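Local coordinates for multicopper oxidase (Uncultured bacterium, PDB 4E9V), which probably oxidises its substrates one electron at a time at a mononuclear copper and reduces dioxygen to water at a trinuclear copper cluster, at residues 59-64 with 91-96; 101-106 with 119-124; 204-209 with 250-255. All blocks are in the same frame, centred on the assembly; numbering follows the deposited sequence.

Contact 1: 59-64 with 91-96; sequences IHWHGV and YKFKAD. With CU (copper (II) ion), chain L; CU (copper (II) ion), chain E; O (oxygen atom), chain F.
Trp61 meets Tyr91 edge to face: the NE1 corner of the indole comes down on one face of the phenol ring, 3.5 Å from Tyr91 CG, with the planes turned 68° apart. The same indole offers one of its own faces to Phe93, whose CE2 sits over the middle of it, 3.7 Å from Trp61 CD2, while Ile59 CG2 covers the opposite face near the rim. Val64 meets the same side of the Phe93 ring as Trp61 does but at its other end, approaching obliquely, with CG1 3.5 Å from Phe93 CD1. An indole suits this place because it offers a face to Phe93 and an edge to Tyr91. Tyr91 adds a polar function: its OH accepts the backbone N-H of Ile59 in a nearly straight bond (3.0 Å from N to OH, 170°) and is also hydrogen-bonded to Gln80, so the buried hydroxyl has two partners. A phenylalanine in place of Tyr91 would probably leave the Ile59 N-H and Gln80 without their shared mate. A type II turn from Trp61 to Val64 brings the valine round to Phe93; Gly63 belongs there because its backbone angles would jam any CB against the carbonyl of His62. His60, beside Trp61, points away from strand 88-94, and His60 NE2 and His62 ND1 each bind a copper at 2.0 Å, the two ions being joined by an oxygen atom. The cluster thus backs the histidine strand of a cupredoxin-like domain. Within this chain strand 60-62 is the outermost of its sheet, next to 101-104, and strand 88-94 pairs with 44-52 in the other sheet; Val45, Val47 and Val49 of that strand complete the packing between the two layers.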
loop_
_atom_site.group_PDB
_atom_site.type_symbol
_atom_site.label_atom_id
_atom_site.label_comp_id
_atom_site.label_asym_id
_atom_site.label_seq_id
_atom_site.Cartn_x
_atom_site.Cartn_y
_atom_site.Cartn_z
ATOM N N ILE A 59 26.772 -4.007 4.087
ATOM C CA ILE A 59 26.003 -2.873 3.573
ATOM C C ILE A 59 25.614 -3.182 2.127
ATOM O O ILE A 59 26.452 -3.485 1.284
ATOM C CB ILE A 59 26.741 -1.534 3.650
ATOM C CG1 ILE A 59 27.257 -1.220 5.061
ATOM C CG2 ILE A 59 25.880 -0.386 3.119
ATOM C CD1 ILE A 59 27.995 0.119 5.100
ATOM N N HIS A 60 24.307 -3.097 1.892
ATOM C CA HIS A 60 23.777 -3.188 0.540
ATOM C C HIS A 60 23.393 -1.783 0.070
ATOM O O HIS A 60 22.880 -0.993 0.875
ATOM C CB HIS A 60 22.601 -4.167 0.530
ATOM C CG HIS A 60 21.709 -3.890 -0.641
ATOM N ND1 HIS A 60 22.132 -4.079 -1.934
ATOM C CD2 HIS A 60 20.432 -3.421 -0.698
ATOM C CE1 HIS A 60 21.155 -3.744 -2.765
ATOM N NE2 HIS A 60 20.128 -3.349 -2.028
ATOM N N TRP A 61 23.667 -1.502 -1.187
ATOM C CA TRP A 61 23.465 -0.192 -1.818
ATOM C C TRP A 61 22.221 -0.267 -2.694
ATOM O O TRP A 61 22.234 -0.660 -3.854
ATOM C CB TRP A 61 24.750 0.235 -2.549
ATOM C CG TRP A 61 25.911 0.033 -1.599
ATOM C CD1 TRP A 61 26.667 -1.096 -1.506
ATOM C CD2 TRP A 61 26.431 0.945 -0.624
ATOM N NE1 TRP A 61 27.635 -0.940 -0.531
ATOM C CE2 TRP A 61 27.513 0.303 0.027
ATOM C CE3 TRP A 61 26.104 2.245 -0.221
ATOM C CZ2 TRP A 61 28.261 0.905 1.043
ATOM C CZ3 TRP A 61 26.849 2.838 0.786
ATOM C CH2 TRP A 61 27.912 2.182 1.410
ATOM N N HIS A 62 21.098 0.109 -2.070
ATOM C CA HIS A 62 19.787 -0.064 -2.687
ATOM C C HIS A 62 19.593 0.970 -3.792
ATOM O O HIS A 62 19.489 2.156 -3.497
ATOM C CB HIS A 62 18.649 0.048 -1.677
ATOM C CG HIS A 62 17.251 -0.211 -2.174
ATOM N ND1 HIS A 62 16.459 -1.121 -1.495
ATOM C CD2 HIS A 62 16.465 0.247 -3.181
ATOM C CE1 HIS A 62 15.277 -1.202 -2.074
ATOM N NE2 HIS A 62 15.252 -0.376 -3.112
ATOM N N GLY A 63 19.487 0.453 -5.006
ATOM C CA GLY A 63 19.240 1.214 -6.210
ATOM C C GLY A 63 20.503 1.282 -7.050
ATOM O O GLY A 63 20.495 1.630 -8.227
ATOM N N VAL A 64 21.613 0.933 -6.386
ATOM C CA VAL A 64 22.885 0.941 -7.111
ATOM C C VAL A 64 22.935 -0.296 -7.986
ATOM O O VAL A 64 22.787 -1.413 -7.466
ATOM C CB VAL A 64 24.069 0.972 -6.128
ATOM C CG1 VAL A 64 25.371 0.690 -6.836
ATOM C CG2 VAL A 64 24.114 2.347 -5.453
ATOM N N TYR A 91 33.692 -1.784 -0.118
ATOM C CA TYR A 91 32.757 -1.771 -1.233
ATOM C C TYR A 91 33.255 -0.810 -2.303
ATOM O O TYR A 91 33.710 0.272 -1.933
ATOM C CB TYR A 91 31.349 -1.380 -0.756
ATOM C CG TYR A 91 30.764 -2.419 0.186
ATOM C CD1 TYR A 91 30.110 -3.546 -0.297
ATOM C CD2 TYR A 91 30.872 -2.285 1.566
ATOM C CE1 TYR A 91 29.583 -4.493 0.567
ATOM C CE2 TYR A 91 30.350 -3.221 2.435
ATOM C CZ TYR A 91 29.705 -4.332 1.923
ATOM O OH TYR A 91 29.183 -5.255 2.787
ATOM N N LYS A 92 33.186 -1.197 -3.575
ATOM C CA LYS A 92 33.498 -0.295 -4.675
ATOM C C LYS A 92 32.426 -0.414 -5.758
ATOM O O LYS A 92 32.117 -1.509 -6.233
ATOM C CB LYS A 92 34.874 -0.560 -5.280
ATOM C CG LYS A 92 35.950 -0.822 -4.232
ATOM C CD LYS A 92 37.340 -0.769 -4.870
ATOM C CE LYS A 92 38.404 -0.556 -3.800
ATOM N NZ LYS A 92 39.788 -0.581 -4.335
ATOM N N PHE A 93 31.862 0.737 -6.118
ATOM C CA PHE A 93 30.872 0.756 -7.189
ATOM C C PHE A 93 30.905 2.086 -7.917
ATOM O O PHE A 93 31.361 3.098 -7.377
ATOM C CB PHE A 93 29.478 0.464 -6.639
ATOM C CG PHE A 93 28.973 1.435 -5.584
ATOM C CD1 PHE A 93 28.251 2.559 -5.949
ATOM C CD2 PHE A 93 29.220 1.216 -4.239
ATOM C CE1 PHE A 93 27.789 3.437 -4.991
ATOM C CE2 PHE A 93 28.754 2.094 -3.283
ATOM C CZ PHE A 93 28.033 3.213 -3.650
ATOM N N LYS A 94 30.426 2.087 -9.153
ATOM C CA LYS A 94 30.271 3.343 -9.887
ATOM C C LYS A 94 28.845 3.833 -9.663
ATOM O O LYS A 94 27.882 3.071 -9.743
ATOM C CB LYS A 94 30.562 3.182 -11.367
ATOM C CG LYS A 94 30.611 4.441 -12.212
ATOM C CD LYS A 94 31.236 4.152 -13.569
ATOM C CE LYS A 94 32.560 4.887 -13.734
ATOM N NZ LYS A 94 32.341 6.213 -14.395
ATOM N N ALA A 95 28.728 5.125 -9.363
ATOM C CA ALA A 95 27.387 5.652 -9.125
ATOM C C ALA A 95 26.739 5.973 -10.457
ATOM O O ALA A 95 26.514 7.134 -10.793
ATOM C CB ALA A 95 27.484 6.872 -8.223
ATOM N N ASP A 96 26.440 4.957 -11.285
ATOM C CA ASP A 96 25.892 5.364 -12.574
ATOM C C ASP A 96 24.375 5.357 -12.574
ATOM O O ASP A 96 23.747 5.544 -13.614
ATOM C CB ASP A 96 26.398 4.418 -13.665
ATOM C CG ASP A 96 26.163 2.960 -13.326
ATOM O OD1 ASP A 96 25.420 2.664 -12.368
ATOM O OD2 ASP A 96 26.735 2.094 -14.028
HETATM CU CU CU L . 18.390 -3.509 -3.026
HETATM CU CU CU E . 16.699 -2.228 0.133
HETATM O O O F . 17.726 -4.073 -1.066
#

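Contact 2: 101-106 with 119-124. With CU (copper (II) ion), chain E; CU (copper (II) ion), chain K; CU (copper (II) ion), chain D; OH (hydroxide ion), chain M.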
loop_
_atom_site.group_PDB
_atom_site.type_symbol
_atom_site.label_atom_id
_atom_site.label_comp_id
_atom_site.label_asym_id
_atom_site.label_seq_id
_atom_site.Cartn_x
_atom_site.Cartn_y
_atom_site.Cartn_z
ATOM N N LEU A 101 18.820 7.298 -3.655
ATOM C CA LEU A 101 19.064 5.905 -3.303
ATOM C C LEU A 101 19.246 5.785 -1.796
ATOM O O LEU A 101 19.162 6.756 -1.032
ATOM C CB LEU A 101 20.296 5.372 -4.034
ATOM C CG LEU A 101 20.432 5.786 -5.494
ATOM C CD1 LEU A 101 21.637 5.113 -6.151
ATOM C CD2 LEU A 101 19.168 5.484 -6.291
ATOM N N TRP A 102 19.509 4.562 -1.326
ATOM C CA TRP A 102 19.782 4.459 0.105
ATOM C C TRP A 102 20.687 3.256 0.356
ATOM O O TRP A 102 20.986 2.514 -0.583
ATOM C CB TRP A 102 18.509 4.419 0.926
ATOM C CG TRP A 102 17.539 3.295 0.775
ATOM C CD1 TRP A 102 16.948 2.847 -0.370
ATOM C CD2 TRP A 102 17.034 2.469 1.829
ATOM N NE1 TRP A 102 16.108 1.787 -0.087
ATOM C CE2 TRP A 102 16.142 1.538 1.251
ATOM C CE3 TRP A 102 17.231 2.402 3.212
ATOM C CZ2 TRP A 102 15.480 0.586 2.020
ATOM C CZ3 TRP A 102 16.578 1.460 3.977
ATOM C CH2 TRP A 102 15.699 0.549 3.369
ATOM N N TYR A 103 21.128 3.113 1.602
ATOM C CA TYR A 103 21.972 1.941 1.890
ATOM C C TYR A 103 21.495 1.346 3.203
ATOM O O TYR A 103 20.958 2.068 4.051
ATOM C CB TYR A 103 23.460 2.325 1.852
ATOM C CG TYR A 103 23.819 3.354 2.908
ATOM C CD1 TYR A 103 24.206 2.949 4.175
ATOM C CD2 TYR A 103 23.756 4.718 2.634
ATOM C CE1 TYR A 103 24.531 3.880 5.149
ATOM C CE2 TYR A 103 24.075 5.651 3.604
ATOM C CZ TYR A 103 24.462 5.226 4.852
ATOM O OH TYR A 103 24.786 6.139 5.831
ATOM N N HIS A 104 21.654 0.030 3.415
ATOM C CA HIS A 104 21.214 -0.602 4.643
ATOM C C HIS A 104 21.893 -1.952 4.846
ATOM O O HIS A 104 22.431 -2.573 3.929
ATOM C CB HIS A 104 19.692 -0.798 4.684
ATOM C CG HIS A 104 19.113 -1.593 3.556
ATOM N ND1 HIS A 104 19.107 -2.966 3.527
ATOM C CD2 HIS A 104 18.516 -1.202 2.403
ATOM C CE1 HIS A 104 18.534 -3.388 2.407
ATOM N NE2 HIS A 104 18.167 -2.334 1.711
ATOM N N CYS A 105 21.857 -2.416 6.096
ATOM C CA CYS A 105 22.495 -3.731 6.294
ATOM C C CYS A 105 21.672 -4.764 5.546
ATOM O O CYS A 105 20.484 -4.524 5.310
ATOM C CB CYS A 105 22.573 -4.024 7.784
ATOM S SG CYS A 105 23.242 -5.635 8.250
ATOM N N HIS A 106 22.257 -5.895 5.181
ATOM C CA HIS A 106 21.514 -6.956 4.511
ATOM C C HIS A 106 21.701 -8.303 5.219
ATOM O O HIS A 106 21.470 -9.342 4.605
ATOM C CB HIS A 106 21.913 -7.100 3.039
ATOM C CG HIS A 106 20.736 -7.317 2.134
ATOM N ND1 HIS A 106 20.043 -8.512 2.115
ATOM C CD2 HIS A 106 20.122 -6.510 1.231
ATOM C CE1 HIS A 106 19.057 -8.432 1.241
ATOM N NE2 HIS A 106 19.084 -7.232 0.687
ATOM N N TRP A 119 20.489 1.993 8.343
ATOM C CA TRP A 119 20.186 2.529 7.017
ATOM C C TRP A 119 20.530 4.011 6.963
ATOM O O TRP A 119 20.616 4.667 8.008
ATOM C CB TRP A 119 18.708 2.338 6.687
ATOM C CG TRP A 119 17.762 2.471 7.839
ATOM C CD1 TRP A 119 17.220 1.462 8.565
ATOM C CD2 TRP A 119 17.223 3.677 8.413
ATOM N NE1 TRP A 119 16.393 1.941 9.545
ATOM C CE2 TRP A 119 16.374 3.311 9.476
ATOM C CE3 TRP A 119 17.377 5.035 8.134
ATOM C CZ2 TRP A 119 15.677 4.226 10.266
ATOM C CZ3 TRP A 119 16.687 5.942 8.915
ATOM C CH2 TRP A 119 15.846 5.554 9.968
ATOM N N GLY A 120 20.731 4.534 5.774
ATOM C CA GLY A 120 21.053 5.934 5.593
ATOM C C GLY A 120 20.827 6.301 4.143
ATOM O O GLY A 120 20.612 5.384 3.340
ATOM N N PRO A 121 20.832 7.585 3.806
ATOM C CA PRO A 121 20.516 7.983 2.430
ATOM C C PRO A 121 21.744 8.121 1.545
ATOM O O PRO A 121 22.806 8.541 2.010
ATOM C CB PRO A 121 19.880 9.366 2.661
ATOM C CG PRO A 121 20.713 9.929 3.776
ATOM C CD PRO A 121 21.065 8.755 4.667
ATOM N N LEU A 122 21.589 7.773 0.278
ATOM C CA LEU A 122 22.614 7.873 -0.746
ATOM C C LEU A 122 22.058 8.675 -1.916
ATOM O O LEU A 122 21.207 8.172 -2.651
ATOM C CB LEU A 122 23.056 6.477 -1.197
ATOM C CG LEU A 122 23.931 6.399 -2.443
ATOM C CD1 LEU A 122 25.151 7.310 -2.358
ATOM C CD2 LEU A 122 24.348 4.946 -2.664
ATOM N N ILE A 123 22.507 9.913 -2.074
ATOM C CA ILE A 123 21.971 10.818 -3.076
ATOM C C ILE A 123 22.952 10.963 -4.225
ATOM O O ILE A 123 24.088 11.393 -4.014
ATOM C CB ILE A 123 21.669 12.209 -2.482
ATOM C CG1 ILE A 123 20.759 12.154 -1.253
ATOM C CG2 ILE A 123 21.114 13.129 -3.556
ATOM C CD1 ILE A 123 19.435 11.438 -1.486
ATOM N N VAL A 124 22.488 10.604 -5.413
ATOM C CA VAL A 124 23.344 10.686 -6.596
ATOM C C VAL A 124 22.837 11.817 -7.476
ATOM O O VAL A 124 21.720 11.699 -8.007
ATOM C CB VAL A 124 23.373 9.349 -7.366
ATOM C CG1 VAL A 124 24.268 9.462 -8.594
ATOM C CG2 VAL A 124 23.848 8.202 -6.484
HETATM CU CU CU E . 16.699 -2.228 0.133
HETATM CU CU CU K . 17.630 -6.407 -0.759
HETATM CU CU CU D . 23.253 -5.668 10.417
HETATM O O OH M . 16.751 -4.876 0.722
#
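Leu101 and Leu122 form one antiparallel hydrogen-bonded pair, and Tyr103 and Gly120 the other. Each pair exchanges two backbone bonds, among them Leu101 N to Leu122 O at 2.7 Å and Tyr103 N to Gly120 O at 2.9 Å. Apolar and CH-pi contacts follow this register. The Tyr103 ring folds over Gly120, whose CA lies 3.9 Å from the ring centroid and over its face; a chi1 of 62° sets the ring there, and glycine suits the site because a CB would collide with Tyr103 OH, which is bonded to Pro35 O. On the other face of the sheet the Trp102 indole brings its CZ3 edge to Trp119 CB at 3.6 Å, and His104 CD2 lies over one face of Trp102. Strand 101-104 ends in His104, first residue of the His-Cys-His motif of multicopper oxidases, which joins the mononuclear copper to the trinuclear cluster. Metal bonds fan out: Cys105 SG takes one copper at 2.2 Å, together with His57 and His112, whereas His104 NE2 and His106 NE2 bind two others, both shared with histidines of a neighbouring subunit. His104 ND1 donates to Cys105 O at 2.7 Å, the acceptor in its ring plane, which fixes the ring's rotation.

Contact 3: 204-209 with 250-255; sequences HSHGHD and IFHDHV. With CU (copper (II) ion), chain H; CU (copper (II) ion), chain G; CU (copper (II) ion), chain U; O (oxygen atom), chain V.
The His206 ring is sandwiched: Ile250 CG2 sits squarely over one face, 3.2 Å from the ring centroid, and the copper bound by His204 NE2 at 1.9 Å lies above the opposite face, toward the rim. The branched isoleucine suits this tight fit. At its edge His206 NE2 approaches His252 NE2 to 3.2 Å, a closeness explained by a different copper that both bind. His204 CD2 lies in the plane of the His254 ring, at its edge, the two side chains running side by side; His254 NE2 binds a third copper at 2.1 Å. Ser205 CB lies over the face of Phe251. These four histidines supply half of a trinuclear cluster in which a bridging oxygen atom touches all three ions. The rest come from His60, His62, His104 and His106 of a neighbouring subunit, as in two-domain multicopper oxidases that build their clusters between subunits. Paired backbone bonds between His204 and His252, and His206 N to Ile250 O at 2.9 Å, set the spacing of the ligands. Second-shell bonds orient the rings: His204 ND1 meets Asp227 O, His206 ND1 pairs with Asp73 of a neighbouring subunit, and His252 ND1 donates to Asp253 O at 2.9 Å, in the ring plane. Past Ser205 a type II turn ends at His208, whose ND1 uses an in-plane lone pair of His206 O.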
loop_
_atom_site.group_PDB
_atom_site.type_symbol
_atom_site.label_atom_id
_atom_site.label_comp_id
_atom_site.label_asym_id
_atom_site.label_seq_id
_atom_site.Cartn_x
_atom_site.Cartn_y
_atom_site.Cartn_z
ATOM N N HIS A 204 1.106 12.971 4.302
ATOM C CA HIS A 204 0.155 14.005 3.905
ATOM C C HIS A 204 0.628 15.403 4.326
ATOM O O HIS A 204 0.883 15.616 5.521
ATOM C CB HIS A 204 -1.201 13.741 4.562
ATOM C CG HIS A 204 -2.191 14.863 4.413
ATOM N ND1 HIS A 204 -2.414 15.497 3.209
ATOM C CD2 HIS A 204 -3.016 15.463 5.308
ATOM C CE1 HIS A 204 -3.336 16.450 3.363
ATOM N NE2 HIS A 204 -3.711 16.439 4.627
ATOM N N SER A 205 0.720 16.299 3.358
ATOM C CA SER A 205 1.077 17.691 3.624
ATOM C C SER A 205 -0.156 18.572 3.777
ATOM O O SER A 205 -0.900 18.802 2.821
ATOM C CB SER A 205 1.960 18.250 2.499
ATOM O OG SER A 205 1.328 18.064 1.237
ATOM N N HIS A 206 -0.404 19.128 4.971
ATOM C CA HIS A 206 -1.497 20.099 4.999
ATOM C C HIS A 206 -1.109 21.346 4.212
ATOM O O HIS A 206 0.072 21.658 4.028
ATOM C CB HIS A 206 -1.827 20.510 6.422
ATOM C CG HIS A 206 -2.484 19.468 7.260
ATOM N ND1 HIS A 206 -3.366 19.793 8.263
ATOM C CD2 HIS A 206 -2.400 18.121 7.253
ATOM C CE1 HIS A 206 -3.804 18.684 8.859
ATOM N NE2 HIS A 206 -3.225 17.671 8.245
ATOM N N GLY A 207 -2.115 22.077 3.745
ATOM C CA GLY A 207 -1.932 23.380 3.148
ATOM C C GLY A 207 -1.315 23.424 1.781
ATOM O O GLY A 207 -1.138 24.486 1.147
ATOM N N HIS A 208 -0.870 22.282 1.243
ATOM C CA HIS A 208 -0.119 22.221 0.013
ATOM C C HIS A 208 -0.405 20.918 -0.740
ATOM O O HIS A 208 -0.689 19.909 -0.107
ATOM C CB HIS A 208 1.396 22.250 0.271
ATOM C CG HIS A 208 1.877 23.414 1.090
ATOM N ND1 HIS A 208 1.681 23.397 2.453
ATOM C CD2 HIS A 208 2.460 24.604 0.786
ATOM C CE1 HIS A 208 2.151 24.535 2.968
ATOM N NE2 HIS A 208 2.638 25.270 1.984
ATOM N N ASP A 209 -0.299 20.981 -2.055
ATOM C CA ASP A 209 -0.216 19.735 -2.816
ATOM C C ASP A 209 1.255 19.419 -3.094
ATOM O O ASP A 209 2.083 20.313 -3.152
ATOM C CB ASP A 209 -1.011 19.817 -4.119
ATOM C CG ASP A 209 -2.510 19.828 -3.830
ATOM O OD1 ASP A 209 -2.965 18.969 -3.047
ATOM O OD2 ASP A 209 -3.167 20.718 -4.404
ATOM N N ILE A 250 0.810 21.304 9.340
ATOM C CA ILE A 250 1.321 20.012 9.816
ATOM C C ILE A 250 1.482 19.092 8.615
ATOM O O ILE A 250 0.813 19.223 7.590
ATOM C CB ILE A 250 0.410 19.506 10.943
ATOM C CG1 ILE A 250 1.017 18.447 11.873
ATOM C CG2 ILE A 250 -0.920 18.973 10.412
ATOM C CD1 ILE A 250 0.021 18.081 12.967
ATOM N N PHE A 251 2.414 18.160 8.709
ATOM C CA PHE A 251 2.837 17.278 7.612
ATOM C C PHE A 251 3.057 15.937 8.298
ATOM O O PHE A 251 3.887 15.884 9.212
ATOM C CB PHE A 251 4.058 17.862 6.958
ATOM C CG PHE A 251 4.677 17.301 5.704
ATOM C CD1 PHE A 251 5.758 17.947 5.122
ATOM C CD2 PHE A 251 4.218 16.153 5.082
ATOM C CE1 PHE A 251 6.375 17.485 3.978
ATOM C CE2 PHE A 251 4.827 15.676 3.939
ATOM C CZ PHE A 251 5.902 16.334 3.373
ATOM N N HIS A 252 2.316 14.888 7.950
ATOM C CA HIS A 252 2.339 13.702 8.794
ATOM C C HIS A 252 1.873 12.446 8.059
ATOM O O HIS A 252 1.223 12.544 7.031
ATOM C CB HIS A 252 1.428 13.892 10.028
ATOM C CG HIS A 252 -0.009 14.074 9.628
ATOM N ND1 HIS A 252 -0.906 13.025 9.574
ATOM C CD2 HIS A 252 -0.696 15.178 9.235
ATOM C CE1 HIS A 252 -2.088 13.494 9.173
ATOM N NE2 HIS A 252 -1.991 14.795 8.965
ATOM N N ASP A 253 2.235 11.316 8.638
ATOM C CA ASP A 253 1.764 9.985 8.276
ATOM C C ASP A 253 0.272 9.941 8.573
ATOM O O ASP A 253 -0.148 10.273 9.698
ATOM C CB ASP A 253 2.531 8.938 9.077
ATOM C CG ASP A 253 2.250 7.505 8.658
ATOM O OD1 ASP A 253 1.332 7.282 7.840
ATOM O OD2 ASP A 253 2.943 6.587 9.151
ATOM N N HIS A 254 -0.557 9.590 7.591
ATOM C CA HIS A 254 -2.011 9.667 7.820
ATOM C C HIS A 254 -2.578 8.349 8.316
ATOM O O HIS A 254 -3.772 8.191 8.603
ATOM C CB HIS A 254 -2.670 10.143 6.529
ATOM C CG HIS A 254 -3.992 10.819 6.739
ATOM N ND1 HIS A 254 -5.072 10.177 7.321
ATOM C CD2 HIS A 254 -4.411 12.076 6.444
ATOM C CE1 HIS A 254 -6.094 11.006 7.372
ATOM N NE2 HIS A 254 -5.723 12.160 6.854
ATOM N N VAL A 255 -1.709 7.342 8.447
ATOM C CA VAL A 255 -2.111 6.030 8.930
ATOM C C VAL A 255 -2.435 6.184 10.411
ATOM O O VAL A 255 -1.528 6.481 11.191
ATOM C CB VAL A 255 -1.038 4.937 8.758
ATOM C CG1 VAL A 255 -1.487 3.678 9.495
ATOM C CG2 VAL A 255 -0.748 4.657 7.284
HETATM CU CU CU H . -5.012 17.257 5.757
HETATM CU CU CU G . -3.792 15.914 9.010
HETATM CU CU CU U . -6.666 14.007 6.513
HETATM O O O V . -5.264 15.774 7.229
#

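All three contacts are buried, but contact 2 lies closest to the centre of the chain, whereas contacts 1 and 3 lie further out, on opposite sides of that centre. Contacts 1 and 2 share a domain and a sheet: strands 60-62 and 101-104 are neighbours, linked by a backbone hydrogen bond between His60 and His104, and both contribute to the same copper ion. Contact 3 lies in the second multicopper-oxidase region of the chain, about 18 Å from contact 1 and 13 Å from contact 2 between nearest atoms. Contact 1 joins two sheets through aromatic packing; contacts 2 and 3 are antiparallel pairings within a sheet. Across each subunit interface, contacts 1 and 2 of one chain meet contact 3 of another at a shared cluster.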